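Local structure of naphthalene dioxygenase small subunit (2B1X) at residues Trp18-Glu22 and Ser148-Arg154; Val46-Thr51 and Val155-Thr161; Leu121-Arg125 and Thr165-Leu170. The protein is the beta subunit of a Rieske non-heme iron dioxygenase acting on naphthalene, in which it probably plays a mainly structural part beside the large subunit. All blocks are in the same frame, centred on the assembly; numbering follows the deposited sequence.

Contact 1 (Trp18-Glu22 and Ser148-Arg154); sequences WLYME and SFLMAKR
W18 lays its indole across the start of strand 148-154, and three kinds of evidence fix its position. CB of F149 stands over the five-membered ring, 3.9 Å from the centroid of the W18 pyrrole and close to its normal, a CH-pi contact. The edge of the F149 ring points at the face of that same five-membered ring, the planes almost perpendicular, so the pair is T-shaped. Finally, NE1 of W18 reaches the carbonyl O of F149 at 2.9 Å, but the N-H points only roughly at it (128°) and the bond is weak. With CG of W18 anti to its backbone N, the indole leaves the helix toward the strand; its far corner, CH2, meets CB of M151 at 4.0 Å, while M21 CE sits over the face turned from F149. The axes of the two short segments pass 10.4 Å apart at 61°, a helix packed across a sheet, as in the cone-like alpha+beta fold of the NTF2 clan. One turn on from W18, E22 faces R154 in an end-on, two-pronged salt bridge. R154 NH2 to E22 OE1 is 2.8 Å and nearly straight at 172°; R154 NH1 to E22 OE2 is also 2.8 Å but more bent. Both oxygens use their syn lone pairs, and the carboxylate and guanidinium are nearly coplanar. M151 SD lies over the centre of one guanidinium face. With an alanine here in place of E22 the carboxylate is gone, which would probably leave R154 with one carboxylate mate fewer and its guanidinium freer to turn, and W34 NE1 without this acceptor. R154 NH2 has a further salt bridge to D140 on strand 132-145.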
loop_
_atom_site.group_PDB
_atom_site.type_symbol
_atom_site.label_atom_id
_atom_site.label_comp_id
_atom_site.label_asym_id
_atom_site.label_seq_id
_atom_site.Cartn_x
_atom_site.Cartn_y
_atom_site.Cartn_z
ATOM N N TRP B 18 13.861 -23.079 22.036
ATOM C CA TRP B 18 12.464 -23.435 22.267
ATOM C C TRP B 18 11.548 -22.451 21.506
ATOM O O TRP B 18 10.593 -22.856 20.839
ATOM C CB TRP B 18 12.172 -23.454 23.769
ATOM C CG TRP B 18 10.822 -24.009 24.138
ATOM C CD1 TRP B 18 10.542 -25.290 24.570
ATOM C CD2 TRP B 18 9.576 -23.304 24.134
ATOM N NE1 TRP B 18 9.196 -25.410 24.826
ATOM C CE2 TRP B 18 8.581 -24.209 24.564
ATOM C CE3 TRP B 18 9.195 -21.990 23.809
ATOM C CZ2 TRP B 18 7.229 -23.842 24.682
ATOM C CZ3 TRP B 18 7.854 -21.627 23.910
ATOM C CH2 TRP B 18 6.886 -22.555 24.348
ATOM N N LEU B 19 11.864 -21.166 21.568
ATOM C CA LEU B 19 11.046 -20.169 20.877
ATOM C C LEU B 19 11.060 -20.367 19.370
ATOM O O LEU B 19 10.036 -20.187 18.690
ATOM C CB LEU B 19 11.528 -18.748 21.208
ATOM C CG LEU B 19 11.231 -18.180 22.586
ATOM C CD1 LEU B 19 11.856 -16.829 22.723
ATOM C CD2 LEU B 19 9.718 -18.080 22.777
ATOM N N TYR B 20 12.219 -20.737 18.832
ATOM C CA TYR B 20 12.319 -20.898 17.384
ATOM C C TYR B 20 11.598 -22.172 16.957
ATOM O O TYR B 20 11.009 -22.210 15.890
ATOM C CB TYR B 20 13.777 -20.903 16.913
ATOM C CG TYR B 20 14.549 -19.632 17.155
ATOM C CD1 TYR B 20 15.935 -19.643 17.098
ATOM C CD2 TYR B 20 13.909 -18.389 17.364
ATOM C CE1 TYR B 20 16.682 -18.503 17.280
ATOM C CE2 TYR B 20 14.668 -17.197 17.544
ATOM C CZ TYR B 20 16.053 -17.277 17.502
ATOM O OH TYR B 20 16.870 -16.162 17.675
ATOM N N MET B 21 11.645 -23.205 17.790
ATOM C CA MET B 21 10.896 -24.447 17.545
ATOM C C MET B 21 9.378 -24.201 17.594
ATOM O O MET B 21 8.611 -24.774 16.822
ATOM C CB MET B 21 11.312 -25.499 18.576
ATOM C CG MET B 21 10.473 -26.812 18.604
ATOM S SD MET B 21 8.908 -26.646 19.544
ATOM C CE MET B 21 9.489 -26.490 21.276
ATOM N N GLU B 22 8.958 -23.338 18.510
ATOM C CA GLU B 22 7.555 -23.029 18.673
ATOM C C GLU B 22 7.044 -22.318 17.430
ATOM O O GLU B 22 6.013 -22.696 16.886
ATOM C CB GLU B 22 7.336 -22.133 19.895
ATOM C CG GLU B 22 5.863 -21.983 20.264
ATOM C CD GLU B 22 5.482 -20.590 20.762
ATOM O OE1 GLU B 22 6.382 -19.794 21.118
ATOM O OE2 GLU B 22 4.266 -20.295 20.840
ATOM N N SER B 148 12.707 -29.941 28.791
ATOM C CA SER B 148 12.289 -28.792 28.003
ATOM C C SER B 148 11.454 -27.778 28.806
ATOM O O SER B 148 11.640 -27.610 30.015
ATOM C CB SER B 148 11.532 -29.256 26.755
ATOM O OG SER B 148 11.701 -28.310 25.714
ATOM N N PHE B 149 10.538 -27.108 28.116
ATOM C CA PHE B 149 9.731 -26.052 28.714
ATOM C C PHE B 149 8.294 -26.143 28.244
ATOM O O PHE B 149 8.002 -26.669 27.171
ATOM C CB PHE B 149 10.268 -24.672 28.349
ATOM C CG PHE B 149 11.642 -24.392 28.870
ATOM C CD1 PHE B 149 12.757 -24.599 28.071
ATOM C CD2 PHE B 149 11.824 -23.905 30.163
ATOM C CE1 PHE B 149 14.030 -24.335 28.558
ATOM C CE2 PHE B 149 13.084 -23.635 30.642
ATOM C CZ PHE B 149 14.189 -23.858 29.841
ATOM N N LEU B 150 7.406 -25.614 29.070
ATOM C CA LEU B 150 6.017 -25.418 28.697
ATOM C C LEU B 150 5.669 -23.965 28.916
ATOM O O LEU B 150 6.204 -23.313 29.826
ATOM C CB LEU B 150 5.094 -26.263 29.567
ATOM C CG LEU B 150 4.529 -27.609 29.106
ATOM C CD1 LEU B 150 5.356 -28.307 28.036
ATOM C CD2 LEU B 150 4.333 -28.511 30.317
ATOM N N MET B 151 4.745 -23.477 28.095
ATOM C CA MET B 151 4.287 -22.110 28.202
ATOM C C MET B 151 3.078 -22.022 29.115
ATOM O O MET B 151 2.018 -22.564 28.812
ATOM C CB MET B 151 3.935 -21.549 26.826
ATOM C CG MET B 151 3.627 -20.042 26.827
ATOM S SD MET B 151 3.619 -19.409 25.171
ATOM C CE MET B 151 1.976 -20.065 24.610
ATOM N N ALA B 152 3.247 -21.278 30.195
ATOM C CA ALA B 152 2.192 -21.039 31.159
ATOM C C ALA B 152 1.422 -19.774 30.849
ATOM O O ALA B 152 0.249 -19.676 31.187
ATOM C CB ALA B 152 2.770 -20.960 32.575
ATOM N N LYS B 153 2.088 -18.807 30.210
ATOM C CA LYS B 153 1.479 -17.497 29.966
ATOM C C LYS B 153 2.089 -16.824 28.755
ATOM O O LYS B 153 3.277 -16.959 28.500
ATOM C CB LYS B 153 1.630 -16.592 31.201
ATOM C CG LYS B 153 0.813 -15.288 31.164
ATOM C CD LYS B 153 1.106 -14.420 32.394
ATOM C CE LYS B 153 0.595 -13.002 32.221
ATOM N NZ LYS B 153 -0.883 -12.900 32.418
ATOM N N ARG B 154 1.263 -16.098 28.010
ATOM C CA ARG B 154 1.753 -15.204 26.980
ATOM C C ARG B 154 0.811 -14.019 26.861
ATOM O O ARG B 154 -0.427 -14.195 26.794
ATOM C CB ARG B 154 1.880 -15.917 25.635
ATOM C CG ARG B 154 2.173 -14.942 24.482
ATOM C CD ARG B 154 2.598 -15.607 23.177
ATOM N NE ARG B 154 3.952 -16.156 23.292
ATOM C CZ ARG B 154 4.408 -17.158 22.558
ATOM N NH1 ARG B 154 3.600 -17.753 21.695
ATOM N NH2 ARG B 154 5.653 -17.584 22.716
#

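Contact 2 (Val46-Thr51 and Val155-Thr161); sequences VPIRVT and VVLLDQT
R49 reaches from segment 46-51 over the end of strand 155-158. CB lies near the carbonyl O of Q160 and CG2 of T161. CG and CD then pass CD1 of L157, 3.9 Å from R49 CD. CD also comes within 3.2 Å of the carbonyl O of L158, and the bend at chi3 (77°) brings NH1 back to that oxygen in a weak hydrogen bond of 3.3 Å. From R49 NH1 to D159 OD1 is a long 4.0 Å, bridged by a water that accepts from NH1 and donates to OD1. The other end of the guanidinium is held by D59, through NH2, and D159 has its stronger partner in R96 of a neighbouring small subunit. Upstream, P47 CG packs on L157 CD1 at 3.8 Å. A second water donates to the carbonyls of P47 and V156 and accepts from L158 N, while a third spans R49 N and T161 O. V46 CA lies 3.5 Å from V156 O in a CA-H...O contact. With segment axes 5.5 Å apart at 28°, this is a parallel pair whose strands diverge after V46 and V156 and are bridged by water there, within the mixed, curved sheet of an NTF2-like fold.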
loop_
_atom_site.group_PDB
_atom_site.type_symbol
_atom_site.label_atom_id
_atom_site.label_comp_id
_atom_site.label_asym_id
_atom_site.label_seq_id
_atom_site.Cartn_x
_atom_site.Cartn_y
_atom_site.Cartn_z
ATOM N N VAL B 46 -4.301 -11.214 24.126
ATOM C CA VAL B 46 -3.967 -10.129 23.195
ATOM C C VAL B 46 -4.834 -8.925 23.565
ATOM O O VAL B 46 -6.023 -8.895 23.257
ATOM C CB VAL B 46 -4.245 -10.568 21.740
ATOM C CG1 VAL B 46 -3.834 -9.482 20.728
ATOM C CG2 VAL B 46 -3.552 -11.929 21.459
ATOM N N PRO B 47 -4.260 -7.955 24.266
ATOM C CA PRO B 47 -4.999 -6.765 24.694
ATOM C C PRO B 47 -5.343 -5.797 23.581
ATOM O O PRO B 47 -4.706 -5.781 22.521
ATOM C CB PRO B 47 -4.021 -6.075 25.661
ATOM C CG PRO B 47 -3.093 -7.137 26.047
ATOM C CD PRO B 47 -2.896 -7.976 24.822
ATOM N N ILE B 48 -6.352 -4.972 23.848
ATOM C CA ILE B 48 -6.711 -3.860 22.982
ATOM C C ILE B 48 -5.957 -2.637 23.463
ATOM O O ILE B 48 -5.811 -2.445 24.673
ATOM C CB ILE B 48 -8.244 -3.594 23.025
ATOM C CG1 ILE B 48 -9.005 -4.869 22.620
ATOM C CG2 ILE B 48 -8.607 -2.431 22.067
ATOM C CD1 ILE B 48 -10.495 -4.684 22.718
ATOM N N ARG B 49 -5.479 -1.829 22.510
ATOM C CA ARG B 49 -4.861 -0.546 22.804
ATOM C C ARG B 49 -5.634 0.545 22.070
ATOM O O ARG B 49 -6.171 0.297 20.992
ATOM C CB ARG B 49 -3.415 -0.526 22.277
ATOM C CG ARG B 49 -2.497 -1.472 23.013
ATOM C CD ARG B 49 -1.093 -1.512 22.492
ATOM N NE ARG B 49 -0.414 -0.330 22.964
ATOM C CZ ARG B 49 0.834 0.018 22.687
ATOM N NH1 ARG B 49 1.599 -0.759 21.941
ATOM N NH2 ARG B 49 1.299 1.165 23.174
ATOM N N VAL B 50 -5.660 1.740 22.667
ATOM C CA VAL B 50 -6.224 2.934 22.061
ATOM C C VAL B 50 -5.191 4.069 22.107
ATOM O O VAL B 50 -4.421 4.155 23.048
ATOM C CB VAL B 50 -7.561 3.361 22.728
ATOM C CG1 VAL B 50 -8.668 2.247 22.531
ATOM C CG2 VAL B 50 -7.386 3.646 24.234
ATOM N N THR B 51 -5.197 4.939 21.091
ATOM C CA THR B 51 -4.323 6.116 21.089
ATOM C C THR B 51 -4.660 7.040 22.268
ATOM O O THR B 51 -5.816 7.410 22.471
ATOM C CB THR B 51 -4.471 6.907 19.765
ATOM O OG1 THR B 51 -4.245 6.040 18.642
ATOM C CG2 THR B 51 -3.363 7.988 19.650
ATOM N N VAL B 155 1.399 -12.825 26.828
ATOM C CA VAL B 155 0.676 -11.614 26.465
ATOM C C VAL B 155 1.282 -11.067 25.166
ATOM O O VAL B 155 2.493 -10.764 25.112
ATOM C CB VAL B 155 0.821 -10.544 27.588
ATOM C CG1 VAL B 155 0.176 -9.204 27.179
ATOM C CG2 VAL B 155 0.285 -11.034 28.932
ATOM N N VAL B 156 0.462 -10.925 24.123
ATOM C CA VAL B 156 0.929 -10.333 22.860
ATOM C C VAL B 156 0.401 -8.925 22.796
ATOM O O VAL B 156 -0.781 -8.725 22.591
ATOM C CB VAL B 156 0.470 -11.114 21.602
ATOM C CG1 VAL B 156 1.120 -10.544 20.321
ATOM C CG2 VAL B 156 0.829 -12.617 21.715
ATOM N N LEU B 157 1.291 -7.955 23.011
ATOM C CA LEU B 157 0.959 -6.540 22.852
ATOM C C LEU B 157 1.339 -5.997 21.462
ATOM O O LEU B 157 2.521 -5.761 21.165
ATOM C CB LEU B 157 1.690 -5.720 23.907
ATOM C CG LEU B 157 0.994 -4.459 24.422
ATOM C CD1 LEU B 157 -0.488 -4.662 24.755
ATOM C CD2 LEU B 157 1.774 -3.845 25.655
ATOM N N LEU B 158 0.344 -5.763 20.621
ATOM C CA LEU B 158 0.626 -5.313 19.257
ATOM C C LEU B 158 0.870 -3.814 19.223
ATOM O O LEU B 158 0.247 -3.063 19.979
ATOM C CB LEU B 158 -0.514 -5.698 18.305
ATOM C CG LEU B 158 -0.848 -7.207 18.270
ATOM C CD1 LEU B 158 -2.216 -7.440 17.585
ATOM C CD2 LEU B 158 0.253 -7.973 17.516
ATOM N N ASP B 159 1.764 -3.385 18.330
ATOM C CA ASP B 159 1.996 -1.959 18.023
ATOM C C ASP B 159 0.957 -1.310 17.134
ATOM O O ASP B 159 1.292 -0.549 16.207
ATOM C CB ASP B 159 3.381 -1.811 17.418
ATOM C CG ASP B 159 4.415 -2.513 18.268
ATOM O OD1 ASP B 159 4.372 -2.270 19.505
ATOM O OD2 ASP B 159 5.208 -3.375 17.826
ATOM N N GLN B 160 -0.296 -1.592 17.437
ATOM C CA GLN B 160 -1.426 -1.160 16.636
ATOM C C GLN B 160 -2.583 -0.883 17.578
ATOM O O GLN B 160 -2.680 -1.481 18.677
ATOM C CB GLN B 160 -1.825 -2.286 15.672
ATOM C CG GLN B 160 -0.782 -2.609 14.606
ATOM C CD GLN B 160 -1.135 -3.823 13.756
ATOM O OE1 GLN B 160 -2.276 -4.304 13.767
ATOM N NE2 GLN B 160 -0.154 -4.303 12.986
ATOM N N THR B 161 -3.497 -0.022 17.164
ATOM C CA THR B 161 -4.758 0.076 17.919
ATOM C C THR B 161 -5.824 -0.593 17.039
ATOM O O THR B 161 -6.336 -1.645 17.395
ATOM C CB THR B 161 -5.086 1.569 18.273
ATOM O OG1 THR B 161 -5.020 2.375 17.090
ATOM C CG2 THR B 161 -3.982 2.186 19.192
HETATM O O HOH W 1 -2.241 -6.429 21.767
HETATM O O HOH W 2 -5.662 -3.009 19.821
HETATM O O HOH W 3 4.197 0.112 20.911
#

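Contact 3 (Leu121-Arg125 and Thr165-Leu170); sequences LYRTR and THNLAL
R123 runs extended from strand 121-124 and slots its guanidinium into the loop 165-170, nearly parallel to one ring and edge-on to two polar groups. The H166 imidazole lies over one face, the planes 14° apart, with H166 CE1 over the guanidinium rim, 3.5 Å from R123 NH1. Toward the opposite face comes L170, whose CD1 touches R123 CG at 3.8 Å. In the guanidinium plane, N167 OD1 takes both terminal nitrogens: R123 NH2 at 2.9 Å, in the carbonyl plane, and R123 NH1 at 3.1 Å, tilted 31° from it. R123 NH1 also donates to T165 OG1 at 3.1 Å. N167 can present its oxygen because CG sits between its backbone N and carbonyl carbon (chi1 55°). R125 CD meets the edge of the imidazole, 3.6 Å from H166 CE1; R125 NH1 bonds to the carbonyl O of P91, and NH2 forms a salt bridge to E374 of the large subunit. R123 NH2 forms a salt bridge to E89, which probably balances its charge. Side chains of strand 112-124 thus hold the loop that follows strand 148-158, with strand 132-145 on one flank, where D132 holds T165 OG1, and strand 94-106 on the other, while N167 ND2 reaches Q370 of the large subunit.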
loop_
_atom_site.group_PDB
_atom_site.type_symbol
_atom_site.label_atom_id
_atom_site.label_comp_id
_atom_site.label_asym_id
_atom_site.label_seq_id
_atom_site.Cartn_x
_atom_site.Cartn_y
_atom_site.Cartn_z
ATOM N N LEU B 121 4.906 -10.701 12.465
ATOM C CA LEU B 121 4.178 -11.802 11.843
ATOM C C LEU B 121 3.775 -11.393 10.431
ATOM O O LEU B 121 3.104 -10.376 10.269
ATOM C CB LEU B 121 2.953 -12.146 12.682
ATOM C CG LEU B 121 2.026 -13.227 12.082
ATOM C CD1 LEU B 121 2.616 -14.597 12.119
ATOM C CD2 LEU B 121 0.678 -13.201 12.735
ATOM N N TYR B 122 4.236 -12.159 9.427
ATOM C CA TYR B 122 3.961 -11.894 8.031
ATOM C C TYR B 122 2.854 -12.821 7.579
ATOM O O TYR B 122 2.830 -13.965 8.005
ATOM C CB TYR B 122 5.245 -12.103 7.183
ATOM C CG TYR B 122 5.087 -11.868 5.669
ATOM C CD1 TYR B 122 5.302 -10.634 5.116
ATOM C CD2 TYR B 122 4.732 -12.917 4.806
ATOM C CE1 TYR B 122 5.189 -10.419 3.726
ATOM C CE2 TYR B 122 4.574 -12.718 3.440
ATOM C CZ TYR B 122 4.798 -11.485 2.908
ATOM O OH TYR B 122 4.645 -11.328 1.573
ATOM N N ARG B 123 1.925 -12.353 6.735
ATOM C CA ARG B 123 0.763 -13.201 6.338
ATOM C C ARG B 123 0.271 -12.940 4.903
ATOM O O ARG B 123 0.037 -11.807 4.575
ATOM C CB ARG B 123 -0.404 -13.013 7.337
ATOM C CG ARG B 123 -1.642 -13.950 7.094
ATOM C CD ARG B 123 -2.942 -13.445 7.766
ATOM N NE ARG B 123 -3.974 -14.488 7.887
ATOM C CZ ARG B 123 -5.122 -14.329 8.539
ATOM N NH1 ARG B 123 -5.429 -13.139 9.076
ATOM N NH2 ARG B 123 -5.991 -15.335 8.610
ATOM N N THR B 124 0.157 -13.989 4.060
ATOM C CA THR B 124 -0.548 -13.887 2.775
ATOM C C THR B 124 -1.622 -14.971 2.678
ATOM O O THR B 124 -1.496 -16.015 3.287
ATOM C CB THR B 124 0.395 -14.001 1.534
ATOM O OG1 THR B 124 1.019 -15.295 1.523
ATOM C CG2 THR B 124 1.582 -12.996 1.589
ATOM N N ARG B 125 -2.635 -14.711 1.869
ATOM C CA ARG B 125 -3.684 -15.708 1.552
ATOM C C ARG B 125 -4.024 -15.672 0.071
ATOM O O ARG B 125 -4.020 -14.587 -0.560
ATOM C CB ARG B 125 -4.964 -15.433 2.356
ATOM C CG ARG B 125 -4.830 -15.538 3.869
ATOM C CD ARG B 125 -6.198 -15.518 4.654
ATOM N NE ARG B 125 -7.168 -16.487 4.120
ATOM C CZ ARG B 125 -7.048 -17.802 4.190
ATOM N NH1 ARG B 125 -5.977 -18.341 4.760
ATOM N NH2 ARG B 125 -7.981 -18.600 3.637
ATOM N N THR B 165 -5.201 -6.712 10.033
ATOM C CA THR B 165 -5.455 -7.980 9.351
ATOM C C THR B 165 -6.914 -8.324 9.586
ATOM O O THR B 165 -7.541 -7.774 10.522
ATOM C CB THR B 165 -4.460 -9.076 9.780
ATOM O OG1 THR B 165 -4.589 -10.191 8.908
ATOM C CG2 THR B 165 -4.742 -9.578 11.180
ATOM N N HIS B 166 -7.479 -9.180 8.738
ATOM C CA HIS B 166 -8.944 -9.360 8.700
ATOM C C HIS B 166 -9.494 -10.319 9.777
ATOM O O HIS B 166 -10.703 -10.394 9.970
ATOM C CB HIS B 166 -9.403 -9.804 7.300
ATOM C CG HIS B 166 -8.784 -11.093 6.866
ATOM N ND1 HIS B 166 -7.520 -11.147 6.323
ATOM C CD2 HIS B 166 -9.189 -12.379 7.007
ATOM C CE1 HIS B 166 -7.185 -12.412 6.114
ATOM N NE2 HIS B 166 -8.199 -13.179 6.481
ATOM N N ASN B 167 -8.623 -11.023 10.492
ATOM C CA ASN B 167 -9.028 -11.832 11.644
ATOM C C ASN B 167 -7.772 -12.245 12.415
ATOM O O ASN B 167 -6.667 -12.116 11.912
ATOM C CB ASN B 167 -9.957 -13.037 11.283
ATOM C CG ASN B 167 -9.379 -13.992 10.202
ATOM O OD1 ASN B 167 -8.184 -14.175 10.096
ATOM N ND2 ASN B 167 -10.276 -14.616 9.395
ATOM N N LEU B 168 -7.928 -12.720 13.640
ATOM C CA LEU B 168 -6.804 -13.291 14.338
ATOM C C LEU B 168 -6.979 -14.785 14.366
ATOM O O LEU B 168 -7.204 -15.398 15.413
ATOM C CB LEU B 168 -6.656 -12.678 15.741
ATOM C CG LEU B 168 -6.213 -11.211 15.792
ATOM C CD1 LEU B 168 -6.117 -10.784 17.274
ATOM C CD2 LEU B 168 -4.898 -10.946 15.086
ATOM N N ALA B 169 -6.921 -15.364 13.184
ATOM C CA ALA B 169 -7.074 -16.799 12.989
ATOM C C ALA B 169 -5.766 -17.560 13.276
ATOM O O ALA B 169 -5.785 -18.788 13.513
ATOM C CB ALA B 169 -7.594 -17.091 11.552
ATOM N N LEU B 170 -4.650 -16.830 13.291
ATOM C CA LEU B 170 -3.314 -17.399 13.526
ATOM C C LEU B 170 -2.874 -17.204 14.971
ATOM O O LEU B 170 -3.046 -16.136 15.536
ATOM C CB LEU B 170 -2.279 -16.729 12.577
ATOM C CG LEU B 170 -2.434 -16.848 11.040
ATOM C CD1 LEU B 170 -1.372 -16.023 10.299
ATOM C CD2 LEU B 170 -2.380 -18.322 10.593
#

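All three contacts reach one mixed sheet. Its strands 42-49, 148-158, 132-145 and 112-124 lie in that order, so contact 2 pairs neighbours whereas contact 3 reaches strand 112-124 through the loop after 148-158. Along the chain the first segments come in the order 18-22, 46-51, 121-125, and their partners 148-154, 155-161, 165-170 follow in the same order, so the contacts interleave. Contacts 1 and 2 share strand 148-158, with centres about 21 Å apart on opposite sides of the chain's centre; the centres of contacts 2 and 3 are about 15 Å apart, those of contacts 1 and 3 about 21 Å. The C-terminal part ties helix and sheet together at one end and, at the other, meets neighbouring subunits.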